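Local coordinates for endo-1,4-beta-xylanase (Pseudoalteromonas haloplanktis, PDB 1H12), which hydrolyses internal beta-1,4 linkages of xylan in the cold as a family 8 glycoside hydrolase, and may also act on beta-1,4-linked glucans, at residues I189-S192 with N197-D200; A116-V121 with S192-N197; N98-A103 with Y169-T174; L371-G376 with S384-A389. One frame throughout, in Å; residues are numbered along the deposited sequence.

Contact 1: residues I189-S192 with N197-D200; sequences IRFS and NLTD
Thr-199 and Ile-189 share the tightest polar link here: the hydroxyl OG1 of Thr-199 donates to the carbonyl O of Ile-189 at 2.7 Å. A chi1 of -167° swings OG1 across to that carbonyl. The hydroxyl is also bonded to His-204, so two partners fix its rotation. Two residues along, Phe-191 N donates to Leu-198 O at 3.3 Å; the N-H points almost straight at the oxygen (170°), yet it comes down from above the carbonyl plane. Water 1 lies between the two segments, accepting from Ser-192 N at 2.9 Å and standing 2.8 Å from Leu-198 O. These bonds tie the end of strand 188-189 and the start of the loop after it to a later part of that loop, which runs on to helix 206-215 of the (alpha/alpha)6 barrel of family 8, and so close the loop upon itself. Outside the polar core, the side chains of Phe-191 and Leu-198 run side by side in the same direction, Phe-191 CD2 to Leu-198 CD2 at 3.7 Å, and Leu-255 adds to the packing on the phenyl ring. The carboxylate of Asp-200 takes the ring's edge, with OD2 3.7 Å from Phe-191 CD1 and the two planes 29° apart, while its other oxygen, OD1, is bonded to Ser-202.

Contact 2: residues A116-V121 with S192-N197; sequences AKKQGV and SPYIDN
Tyr-194, the residue that reaches Lys-117 and Lys-118, is held at its root by a 2.9 Å bond from its backbone N to Ser-192 OG. That makes an ST turn, set inside a type I beta turn from Ser-192 to Ile-195, and it fixes the base of the phenol. Lys-117 and Lys-118, the latter opening a type II turn that runs to Val-121, bring aliphatic chains against that phenol. The chain of Lys-118, extended beyond CG, passes the hydroxyl at about a right angle, with both CG and CE 3.4 Å from Tyr-194 OH. Its ammonium goes on to a salt bridge with Glu-139, and the hydroxyl is hydrogen-bonded to Asp-115, so both polar ends are settled by neighbours. Lys-117 crosses the tyrosine obliquely, CD lying 3.7 Å from Tyr-194 CE1. This is packing between two surface loops, one leading into strand 123-128 and the other following strand 188-189, and no hydrogen bond joins them directly. Pro-193 packs here too, its CB 4.1 Å from Lys-117 CB and over one face of the tyrosine ring, toward the rim. Further out, the lysine passes the proline carbonyl, Lys-117 CE standing 3.7 Å from Pro-193 O.

Contact 3: residues N98-A103 with Y169-T174; sequences NLWRFA and YNDAIT
Trp-100 reaches out from helix 93-107 to Asp-171 on helix 168-182, and the contact between the two segments is this one pair. From CB the ring departs anti to the backbone N (chi1 179°), which carries it across the gap between the two segments, whose nearest CA atoms, those of Trp-100 and Asp-171, are 9.9 Å apart. Along the pyrrole edge, CD1 comes to 4.0 Å from Asp-171 OD2. Next is NE1, which donates to that same OD2 at 2.9 Å with an angle of 162° at the hydrogen. The oxygen lies close to the indole plane, but the carboxylate is turned, its plane 57° from the ring, so the N-H meets OD2 from above the carboxylate plane. On the benzo ring, CZ2 rests 3.9 Å from Asp-171 CB. The tryptophan side chain also touches Met-84 and Leu-153 and meets Phe-166 edge-to-face, a setting that belongs to the helix packing of the (alpha/alpha)6 barrel. The other carboxylate oxygen, OD1, forms a salt bridge with Lys-104, one turn on from the tryptophan. A buried indole N-H is thus satisfied by a carboxylate that also has a cationic partner, which should favour the ionised form of Asp-171.

Contact 4: residues L371-G376 with S384-A389; sequences LSQPTG and SLYMLA
Tyr-386 lays one face of its ring against the extended backbone at Gln-373 and Pro-374. Pro-374 CD stands over that face, 3.9 Å from the ring centroid, and Gln-373 CA lies over it too at 4.2 Å; both are CH-pi contacts, one toward the CG end of the ring and the other toward the hydroxyl end. The phenol gets there because CG is anti to the backbone N (chi1 -176°), pointing the ring off the helix at the loop. The Gln-373 side chain crosses the tyrosine at about a right angle, CG packing 3.9 Å from Tyr-386 CE1, while its amide is taken up by Thr-36 and Asn-39. Leu-371 CB comes obliquely to the rim, 4.2 Å from Tyr-386 CE2. At the ring edge and in its plane, water 2 sits 2.7 Å from Tyr-386 OH and also 2.7 Å from Leu-371 O, joining hydroxyl and carbonyl. The loop 371-376 lies in the link from helix 358-369 to helix 379-392 in the (alpha/alpha)6 barrel. Helix 29-40 packs on Tyr-386 through Lys-32 and Thr-36, and helix 342-351 meets Leu-371 and Pro-374 through Glu-342.

Contacts 1 and 2 meet in the run 189-200: contact 2 uses its middle, 192-197, against the separate loop 116-121. Their centres are 10 Å apart, and a salt bridge from Arg-190 NH1 to Asp-196 OD1 (2.9 Å) ties them together. Contact 3 stands apart, about 6 Å from contact 2 at the nearest atoms, but helix 168-182 connects the two, since Val-121 packs on Thr-178 and Lys-182. Contact 4 lies across the chain's centre from contacts 1 and 2, with centres 28 and 32 Å away. It has a bound xylose nearby: the Pro-374 side chain, about 7 Å from the sugar, is a second-shell neighbour through Glu-342, which lines the pocket with Gln-327, Gly-341, Tyr-378 and Asn-382.

Contact 1: residues I189-S192 with N197-D200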
loop_
_atom_site.group_PDB
_atom_site.type_symbol
_atom_site.label_atom_id
_atom_site.label_comp_id
_atom_site.label_asym_id
_atom_site.label_seq_id
_atom_site.Cartn_x
_atom_site.Cartn_y
_atom_site.Cartn_z
ATOM N N ILE A 189 5.140 8.582 -10.360
ATOM C CA ILE A 189 6.017 7.661 -9.637
ATOM C C ILE A 189 6.583 6.603 -10.553
ATOM O O ILE A 189 5.884 5.981 -11.351
ATOM C CB ILE A 189 5.254 7.083 -8.422
ATOM C CG1 ILE A 189 6.185 6.389 -7.441
ATOM C CG2 ILE A 189 4.104 6.196 -8.833
ATOM C CD1 ILE A 189 7.058 7.294 -6.619
ATOM N N ARG A 190 7.885 6.380 -10.429
ATOM C CA ARG A 190 8.569 5.374 -11.205
ATOM C C ARG A 190 8.360 3.971 -10.606
ATOM O O ARG A 190 8.293 3.778 -9.414
ATOM C CB ARG A 190 10.071 5.663 -11.194
ATOM C CG ARG A 190 10.478 6.821 -12.080
ATOM C CD ARG A 190 11.963 7.107 -11.955
ATOM N NE ARG A 190 12.475 8.046 -12.941
ATOM C CZ ARG A 190 12.777 7.755 -14.184
ATOM N NH1 ARG A 190 12.704 6.524 -14.641
ATOM N NH2 ARG A 190 13.150 8.706 -15.024
ATOM N N PHE A 191 8.357 2.988 -11.532
ATOM C CA PHE A 191 8.666 1.637 -11.132
ATOM C C PHE A 191 10.141 1.450 -10.848
ATOM O O PHE A 191 10.512 0.746 -9.906
ATOM C CB PHE A 191 8.191 0.645 -12.205
ATOM C CG PHE A 191 8.466 -0.786 -11.812
ATOM C CD1 PHE A 191 7.723 -1.408 -10.860
ATOM C CD2 PHE A 191 9.488 -1.493 -12.435
ATOM C CE1 PHE A 191 7.967 -2.715 -10.527
ATOM C CE2 PHE A 191 9.760 -2.779 -12.069
ATOM C CZ PHE A 191 8.981 -3.393 -11.146
ATOM N N SER A 192 10.999 2.071 -11.657
ATOM C CA SER A 192 12.438 1.924 -11.527
ATOM C C SER A 192 13.165 3.201 -11.916
ATOM O O SER A 192 12.832 3.799 -12.932
ATOM C CB SER A 192 12.932 0.817 -12.445
ATOM O OG SER A 192 14.369 0.734 -12.478
ATOM N N ASN A 197 9.285 5.778 -18.951
ATOM C CA ASN A 197 7.923 5.495 -19.440
ATOM C C ASN A 197 7.372 4.269 -18.751
ATOM O O ASN A 197 6.751 3.419 -19.408
ATOM C CB ASN A 197 7.874 5.411 -20.932
ATOM C CG ASN A 197 6.473 5.372 -21.480
ATOM O OD1 ASN A 197 5.529 5.916 -20.861
ATOM N ND2 ASN A 197 6.300 4.808 -22.667
ATOM N N LEU A 198 7.513 4.180 -17.436
ATOM C CA LEU A 198 7.036 2.994 -16.720
ATOM C C LEU A 198 6.577 3.318 -15.309
ATOM O O LEU A 198 7.369 3.887 -14.507
ATOM C CB LEU A 198 8.109 1.924 -16.695
ATOM C CG LEU A 198 7.690 0.590 -16.108
ATOM C CD1 LEU A 198 6.619 -0.036 -16.970
ATOM C CD2 LEU A 198 8.906 -0.333 -15.939
ATOM N N THR A 199 5.361 2.984 -15.006
ATOM C CA THR A 199 4.847 3.111 -13.667
ATOM C C THR A 199 4.166 1.790 -13.277
ATOM O O THR A 199 4.030 0.878 -14.078
ATOM C CB THR A 199 3.966 4.341 -13.518
ATOM O OG1 THR A 199 3.697 4.629 -12.139
ATOM C CG2 THR A 199 2.629 4.205 -14.234
ATOM N N ASP A 200 3.787 1.709 -12.015
ATOM C CA ASP A 200 3.095 0.546 -11.429
ATOM C C ASP A 200 1.844 1.117 -10.833
ATOM O O ASP A 200 1.930 1.903 -9.882
ATOM C CB ASP A 200 4.031 -0.098 -10.420
ATOM C CG ASP A 200 3.493 -1.300 -9.716
ATOM O OD1 ASP A 200 2.317 -1.386 -9.411
ATOM O OD2 ASP A 200 4.364 -2.228 -9.434
HETATM O O HOH W 1 10.065 3.471 -14.045
#

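Contact 2: residues A116-V121 with S192-N197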
loop_
_atom_site.group_PDB
_atom_site.type_symbol
_atom_site.label_atom_id
_atom_site.label_comp_id
_atom_site.label_asym_id
_atom_site.label_seq_id
_atom_site.Cartn_x
_atom_site.Cartn_y
_atom_site.Cartn_z
ATOM N N ALA A 116 24.464 7.397 -8.494
ATOM C CA ALA A 116 23.632 8.482 -8.055
ATOM C C ALA A 116 22.167 8.105 -7.985
ATOM O O ALA A 116 21.432 8.673 -7.197
ATOM C CB ALA A 116 23.808 9.728 -8.981
ATOM N N LYS A 117 21.750 7.213 -8.829
ATOM C CA LYS A 117 20.326 6.807 -8.850
ATOM C C LYS A 117 19.890 6.052 -7.620
ATOM O O LYS A 117 18.683 5.972 -7.323
ATOM C CB LYS A 117 20.016 6.014 -10.099
ATOM C CG LYS A 117 20.039 6.862 -11.378
ATOM C CD LYS A 117 19.608 6.082 -12.574
ATOM C CE LYS A 117 19.506 6.951 -13.887
ATOM N NZ LYS A 117 20.909 7.131 -14.382
ATOM N N LYS A 118 20.834 5.507 -6.849
ATOM C CA LYS A 118 20.543 4.780 -5.616
ATOM C C LYS A 118 20.696 5.628 -4.386
ATOM O O LYS A 118 20.322 5.186 -3.275
ATOM C CB LYS A 118 21.464 3.576 -5.476
ATOM C CG LYS A 118 21.040 2.399 -6.365
ATOM C CD LYS A 118 21.996 1.289 -6.344
ATOM C CE LYS A 118 21.459 0.110 -7.163
ATOM N NZ LYS A 118 22.568 -0.942 -7.303
ATOM N N GLN A 119 21.263 6.817 -4.495
ATOM C CA GLN A 119 21.573 7.620 -3.305
ATOM C C GLN A 119 20.346 7.964 -2.515
ATOM O O GLN A 119 19.445 8.634 -3.018
ATOM C CB GLN A 119 22.312 8.894 -3.716
ATOM C CG GLN A 119 23.713 8.588 -4.255
ATOM C CD GLN A 119 24.439 9.789 -4.803
ATOM O OE1 GLN A 119 23.859 10.845 -4.938
ATOM N NE2 GLN A 119 25.723 9.608 -5.139
ATOM N N GLY A 120 20.312 7.520 -1.265
ATOM C CA GLY A 120 19.208 7.804 -0.386
ATOM C C GLY A 120 17.922 7.070 -0.627
ATOM O O GLY A 120 16.966 7.297 0.101
ATOM N N VAL A 121 17.856 6.204 -1.644
ATOM C CA VAL A 121 16.673 5.357 -1.815
ATOM C C VAL A 121 16.814 4.121 -0.924
ATOM O O VAL A 121 17.907 3.837 -0.431
ATOM C CB VAL A 121 16.381 4.985 -3.287
ATOM C CG1 VAL A 121 16.476 6.242 -4.178
ATOM C CG2 VAL A 121 17.253 3.885 -3.824
ATOM N N SER A 192 10.999 2.071 -11.657
ATOM C CA SER A 192 12.438 1.924 -11.527
ATOM C C SER A 192 13.165 3.201 -11.916
ATOM O O SER A 192 12.832 3.799 -12.932
ATOM C CB SER A 192 12.932 0.817 -12.445
ATOM O OG SER A 192 14.369 0.734 -12.478
ATOM N N PRO A 193 14.207 3.567 -11.195
ATOM C CA PRO A 193 15.091 4.642 -11.660
ATOM C C PRO A 193 15.707 4.388 -13.032
ATOM O O PRO A 193 16.175 5.315 -13.669
ATOM C CB PRO A 193 16.215 4.675 -10.609
ATOM C CG PRO A 193 15.550 4.198 -9.383
ATOM C CD PRO A 193 14.630 3.105 -9.856
ATOM N N TYR A 194 15.786 3.125 -13.441
ATOM C CA TYR A 194 16.560 2.686 -14.606
ATOM C C TYR A 194 15.729 2.467 -15.840
ATOM O O TYR A 194 16.285 2.095 -16.882
ATOM C CB TYR A 194 17.339 1.449 -14.271
ATOM C CG TYR A 194 18.254 1.599 -13.087
ATOM C CD1 TYR A 194 19.459 2.263 -13.163
ATOM C CD2 TYR A 194 17.855 1.157 -11.833
ATOM C CE1 TYR A 194 20.236 2.481 -12.072
ATOM C CE2 TYR A 194 18.620 1.358 -10.721
ATOM C CZ TYR A 194 19.826 2.011 -10.842
ATOM O OH TYR A 194 20.611 2.201 -9.722
ATOM N N ILE A 195 14.413 2.662 -15.762
ATOM C CA ILE A 195 13.513 2.434 -16.884
ATOM C C ILE A 195 12.581 3.617 -16.992
ATOM O O ILE A 195 12.015 4.042 -15.988
ATOM C CB ILE A 195 12.673 1.145 -16.709
ATOM C CG1 ILE A 195 13.543 -0.040 -16.351
ATOM C CG2 ILE A 195 11.846 0.914 -17.957
ATOM C CD1 ILE A 195 12.751 -1.287 -15.981
ATOM N N ASP A 196 12.468 4.211 -18.180
ATOM C CA ASP A 196 11.566 5.333 -18.388
ATOM C C ASP A 196 10.253 4.885 -18.991
ATOM O O ASP A 196 10.085 3.764 -19.420
ATOM C CB ASP A 196 12.275 6.383 -19.262
ATOM C CG ASP A 196 13.411 7.016 -18.592
ATOM O OD1 ASP A 196 13.624 6.960 -17.355
ATOM O OD2 ASP A 196 14.215 7.664 -19.315
ATOM N N ASN A 197 9.285 5.778 -18.951
ATOM C CA ASN A 197 7.923 5.495 -19.440
ATOM C C ASN A 197 7.372 4.269 -18.751
ATOM O O ASN A 197 6.751 3.419 -19.408
ATOM C CB ASN A 197 7.874 5.411 -20.932
ATOM C CG ASN A 197 6.473 5.372 -21.480
ATOM O OD1 ASN A 197 5.529 5.916 -20.861
ATOM N ND2 ASN A 197 6.300 4.808 -22.667
#

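Contact 3: residues N98-A103 with Y169-T174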
loop_
_atom_site.group_PDB
_atom_site.type_symbol
_atom_site.label_atom_id
_atom_site.label_comp_id
_atom_site.label_asym_id
_atom_site.label_seq_id
_atom_site.Cartn_x
_atom_site.Cartn_y
_atom_site.Cartn_z
ATOM N N ASN A 98 10.868 1.618 16.339
ATOM C CA ASN A 98 11.711 0.467 16.131
ATOM C C ASN A 98 11.826 0.087 14.667
ATOM O O ASN A 98 12.884 -0.317 14.175
ATOM C CB ASN A 98 11.258 -0.730 16.988
ATOM C CG ASN A 98 11.454 -0.531 18.478
ATOM O OD1 ASN A 98 12.262 0.308 18.902
ATOM N ND2 ASN A 98 10.728 -1.325 19.261
ATOM N N LEU A 99 10.691 0.186 13.942
ATOM C CA LEU A 99 10.701 -0.070 12.510
ATOM C C LEU A 99 11.457 1.015 11.758
ATOM O O LEU A 99 12.213 0.718 10.821
ATOM C CB LEU A 99 9.256 -0.150 11.971
ATOM C CG LEU A 99 8.445 -1.368 12.415
ATOM C CD1 LEU A 99 7.035 -1.217 11.873
ATOM C CD2 LEU A 99 9.053 -2.675 11.939
ATOM N N TRP A 100 11.249 2.280 12.092
ATOM C CA TRP A 100 11.911 3.367 11.375
ATOM C C TRP A 100 13.429 3.333 11.620
ATOM O O TRP A 100 14.219 3.534 10.704
ATOM C CB TRP A 100 11.298 4.726 11.734
ATOM C CG TRP A 100 11.937 5.881 11.065
ATOM C CD1 TRP A 100 12.417 6.980 11.677
ATOM C CD2 TRP A 100 12.257 6.037 9.662
ATOM N NE1 TRP A 100 13.014 7.816 10.770
ATOM C CE2 TRP A 100 12.919 7.251 9.524
ATOM C CE3 TRP A 100 12.046 5.276 8.491
ATOM C CZ2 TRP A 100 13.447 7.670 8.299
ATOM C CZ3 TRP A 100 12.538 5.706 7.297
ATOM C CH2 TRP A 100 13.251 6.892 7.191
ATOM N N ARG A 101 13.830 2.989 12.860
ATOM C CA ARG A 101 15.237 2.895 13.138
ATOM C C ARG A 101 15.903 1.883 12.225
ATOM O O ARG A 101 17.021 2.083 11.717
ATOM C CB ARG A 101 15.456 2.510 14.608
ATOM C CG ARG A 101 16.875 2.767 15.118
ATOM C CD ARG A 101 17.139 2.231 16.532
ATOM N NE ARG A 101 16.122 2.722 17.449
ATOM C CZ ARG A 101 15.087 2.027 17.918
ATOM N NH1 ARG A 101 15.038 0.705 17.837
ATOM N NH2 ARG A 101 14.092 2.680 18.529
ATOM N N PHE A 102 15.236 0.737 12.029
ATOM C CA PHE A 102 15.756 -0.301 11.140
ATOM C C PHE A 102 15.866 0.186 9.721
ATOM O O PHE A 102 16.859 -0.040 9.020
ATOM C CB PHE A 102 14.824 -1.509 11.204
ATOM C CG PHE A 102 15.293 -2.692 10.389
ATOM C CD1 PHE A 102 15.043 -2.778 9.011
ATOM C CD2 PHE A 102 15.991 -3.714 11.001
ATOM C CE1 PHE A 102 15.513 -3.831 8.295
ATOM C CE2 PHE A 102 16.451 -4.787 10.245
ATOM C CZ PHE A 102 16.216 -4.829 8.907
ATOM N N ALA A 103 14.828 0.835 9.235
ATOM C CA ALA A 103 14.799 1.290 7.837
ATOM C C ALA A 103 15.947 2.275 7.594
ATOM O O ALA A 103 16.688 2.137 6.606
ATOM C CB ALA A 103 13.461 1.946 7.522
ATOM N N TYR A 169 9.679 14.910 11.153
ATOM C CA TYR A 169 9.384 15.854 10.096
ATOM C C TYR A 169 10.568 15.991 9.161
ATOM O O TYR A 169 10.422 15.942 7.933
ATOM C CB TYR A 169 8.980 17.211 10.681
ATOM C CG TYR A 169 8.474 18.144 9.598
ATOM C CD1 TYR A 169 7.233 17.978 9.049
ATOM C CD2 TYR A 169 9.273 19.137 9.073
ATOM C CE1 TYR A 169 6.786 18.782 7.995
ATOM C CE2 TYR A 169 8.867 19.931 8.050
ATOM C CZ TYR A 169 7.599 19.759 7.509
ATOM O OH TYR A 169 7.211 20.569 6.449
ATOM N N ASN A 170 11.775 16.203 9.710
ATOM C CA ASN A 170 12.924 16.320 8.868
ATOM C C ASN A 170 13.153 15.034 8.063
ATOM O O ASN A 170 13.525 15.080 6.877
ATOM C CB ASN A 170 14.205 16.607 9.684
ATOM N N ASP A 171 12.949 13.885 8.711
ATOM C CA ASP A 171 13.085 12.624 8.003
ATOM C C ASP A 171 12.062 12.530 6.859
ATOM O O ASP A 171 12.371 12.020 5.778
ATOM C CB ASP A 171 12.972 11.447 8.941
ATOM C CG ASP A 171 14.151 11.264 9.862
ATOM O OD1 ASP A 171 15.194 11.891 9.627
ATOM O OD2 ASP A 171 14.067 10.499 10.833
ATOM N N ALA A 172 10.845 13.011 7.094
ATOM C CA ALA A 172 9.817 12.956 6.068
ATOM C C ALA A 172 10.157 13.858 4.881
ATOM O O ALA A 172 9.961 13.460 3.726
ATOM C CB ALA A 172 8.487 13.416 6.627
ATOM N N ILE A 173 10.634 15.076 5.133
ATOM C CA ILE A 173 10.969 15.984 4.065
ATOM C C ILE A 173 12.143 15.437 3.258
ATOM O O ILE A 173 12.165 15.547 2.037
ATOM C CB ILE A 173 11.226 17.417 4.565
ATOM C CG1 ILE A 173 9.952 17.948 5.264
ATOM C CG2 ILE A 173 11.746 18.310 3.480
ATOM C CD1 ILE A 173 8.771 17.949 4.481
ATOM N N THR A 174 13.124 14.818 3.924
ATOM C CA THR A 174 14.201 14.165 3.240
ATOM C C THR A 174 13.651 13.072 2.317
ATOM O O THR A 174 14.080 12.948 1.158
ATOM C CB THR A 174 15.181 13.584 4.256
ATOM O OG1 THR A 174 15.759 14.668 4.996
ATOM C CG2 THR A 174 16.296 12.795 3.593
#

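Contact 4: residues L371-G376 with S384-A389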
loop_
_atom_site.group_PDB
_atom_site.type_symbol
_atom_site.label_atom_id
_atom_site.label_comp_id
_atom_site.label_asym_id
_atom_site.label_seq_id
_atom_site.Cartn_x
_atom_site.Cartn_y
_atom_site.Cartn_z
ATOM N N LEU A 371 -13.077 -13.456 7.944
ATOM C CA LEU A 371 -11.783 -14.120 7.966
ATOM C C LEU A 371 -11.158 -14.115 9.342
ATOM O O LEU A 371 -11.326 -13.172 10.095
ATOM C CB LEU A 371 -10.793 -13.340 7.090
ATOM C CG LEU A 371 -11.136 -13.329 5.580
ATOM C CD1 LEU A 371 -10.206 -12.330 4.910
ATOM C CD2 LEU A 371 -10.997 -14.720 4.972
ATOM N N SER A 372 -10.388 -15.162 9.613
ATOM C CA SER A 372 -9.444 -15.018 10.724
ATOM C C SER A 372 -8.181 -14.297 10.213
ATOM O O SER A 372 -7.804 -14.348 9.034
ATOM C CB SER A 372 -9.010 -16.450 11.126
ATOM O OG SER A 372 -10.065 -17.255 11.635
ATOM N N GLN A 373 -7.468 -13.694 11.149
ATOM C CA GLN A 373 -6.255 -12.967 10.805
ATOM C C GLN A 373 -5.253 -13.926 10.194
ATOM O O GLN A 373 -5.110 -15.036 10.694
ATOM C CB GLN A 373 -5.694 -12.304 12.066
ATOM C CG GLN A 373 -4.473 -11.472 11.798
ATOM C CD GLN A 373 -4.044 -10.637 12.961
ATOM O OE1 GLN A 373 -4.604 -10.784 14.076
ATOM N NE2 GLN A 373 -3.108 -9.717 12.749
ATOM N N PRO A 374 -4.532 -13.521 9.162
ATOM C CA PRO A 374 -3.587 -14.438 8.530
ATOM C C PRO A 374 -2.539 -15.041 9.433
ATOM O O PRO A 374 -1.949 -14.361 10.301
ATOM C CB PRO A 374 -2.945 -13.582 7.438
ATOM C CG PRO A 374 -4.029 -12.675 7.059
ATOM C CD PRO A 374 -4.698 -12.282 8.381
ATOM N N THR A 375 -2.282 -16.333 9.211
ATOM C CA THR A 375 -1.241 -17.103 9.866
ATOM C C THR A 375 -0.514 -17.922 8.790
ATOM O O THR A 375 -0.893 -17.912 7.620
ATOM C CB THR A 375 -1.807 -18.053 10.936
ATOM O OG1 THR A 375 -2.726 -18.962 10.303
ATOM C CG2 THR A 375 -2.563 -17.263 11.993
ATOM N N GLY A 376 0.507 -18.640 9.193
ATOM C CA GLY A 376 1.177 -19.507 8.285
ATOM C C GLY A 376 2.149 -18.832 7.346
ATOM O O GLY A 376 2.566 -17.674 7.503
ATOM N N SER A 384 -0.146 -8.182 6.016
ATOM C CA SER A 384 0.122 -6.761 5.938
ATOM C C SER A 384 -1.097 -6.013 5.378
ATOM O O SER A 384 -1.477 -4.951 5.873
ATOM C CB SER A 384 1.320 -6.508 5.058
ATOM O OG SER A 384 2.540 -6.939 5.622
ATOM N N LEU A 385 -1.691 -6.553 4.315
ATOM C CA LEU A 385 -2.884 -5.936 3.757
ATOM C C LEU A 385 -4.061 -6.049 4.679
ATOM O O LEU A 385 -4.889 -5.128 4.745
ATOM C CB LEU A 385 -3.230 -6.537 2.398
ATOM C CG LEU A 385 -2.280 -6.167 1.270
ATOM C CD1 LEU A 385 -2.721 -6.855 -0.043
ATOM C CD2 LEU A 385 -2.169 -4.707 1.069
ATOM N N TYR A 386 -4.197 -7.169 5.384
ATOM C CA TYR A 386 -5.275 -7.353 6.341
ATOM C C TYR A 386 -5.233 -6.246 7.413
ATOM O O TYR A 386 -6.255 -5.651 7.755
ATOM C CB TYR A 386 -5.134 -8.753 6.958
ATOM C CG TYR A 386 -6.266 -9.116 7.914
ATOM C CD1 TYR A 386 -6.185 -8.858 9.256
ATOM C CD2 TYR A 386 -7.433 -9.713 7.461
ATOM C CE1 TYR A 386 -7.188 -9.169 10.149
ATOM C CE2 TYR A 386 -8.456 -10.025 8.341
ATOM C CZ TYR A 386 -8.334 -9.744 9.679
ATOM O OH TYR A 386 -9.325 -10.062 10.568
ATOM N N MET A 387 -4.041 -5.956 7.918
ATOM C CA MET A 387 -3.867 -4.883 8.911
ATOM C C MET A 387 -4.278 -3.543 8.348
ATOM O O MET A 387 -5.054 -2.813 8.967
ATOM C CB MET A 387 -2.389 -4.874 9.371
ATOM C CG MET A 387 -2.059 -3.806 10.383
ATOM S SD MET A 387 -2.619 -4.094 12.066
ATOM C CE MET A 387 -4.163 -3.146 12.175
ATOM N N LEU A 388 -3.780 -3.191 7.162
ATOM C CA LEU A 388 -4.158 -1.912 6.572
ATOM C C LEU A 388 -5.665 -1.820 6.352
ATOM O O LEU A 388 -6.270 -0.789 6.656
ATOM C CB LEU A 388 -3.413 -1.695 5.250
ATOM C CG LEU A 388 -1.922 -1.483 5.359
ATOM C CD1 LEU A 388 -1.330 -1.451 3.955
ATOM C CD2 LEU A 388 -1.585 -0.217 6.078
ATOM N N ALA A 389 -6.263 -2.885 5.849
ATOM C CA ALA A 389 -7.691 -2.863 5.583
ATOM C C ALA A 389 -8.504 -2.686 6.893
ATOM O O ALA A 389 -9.505 -1.988 6.916
ATOM C CB ALA A 389 -8.109 -4.126 4.897
HETATM O O HOH W 2 -11.725 -10.582 9.469
#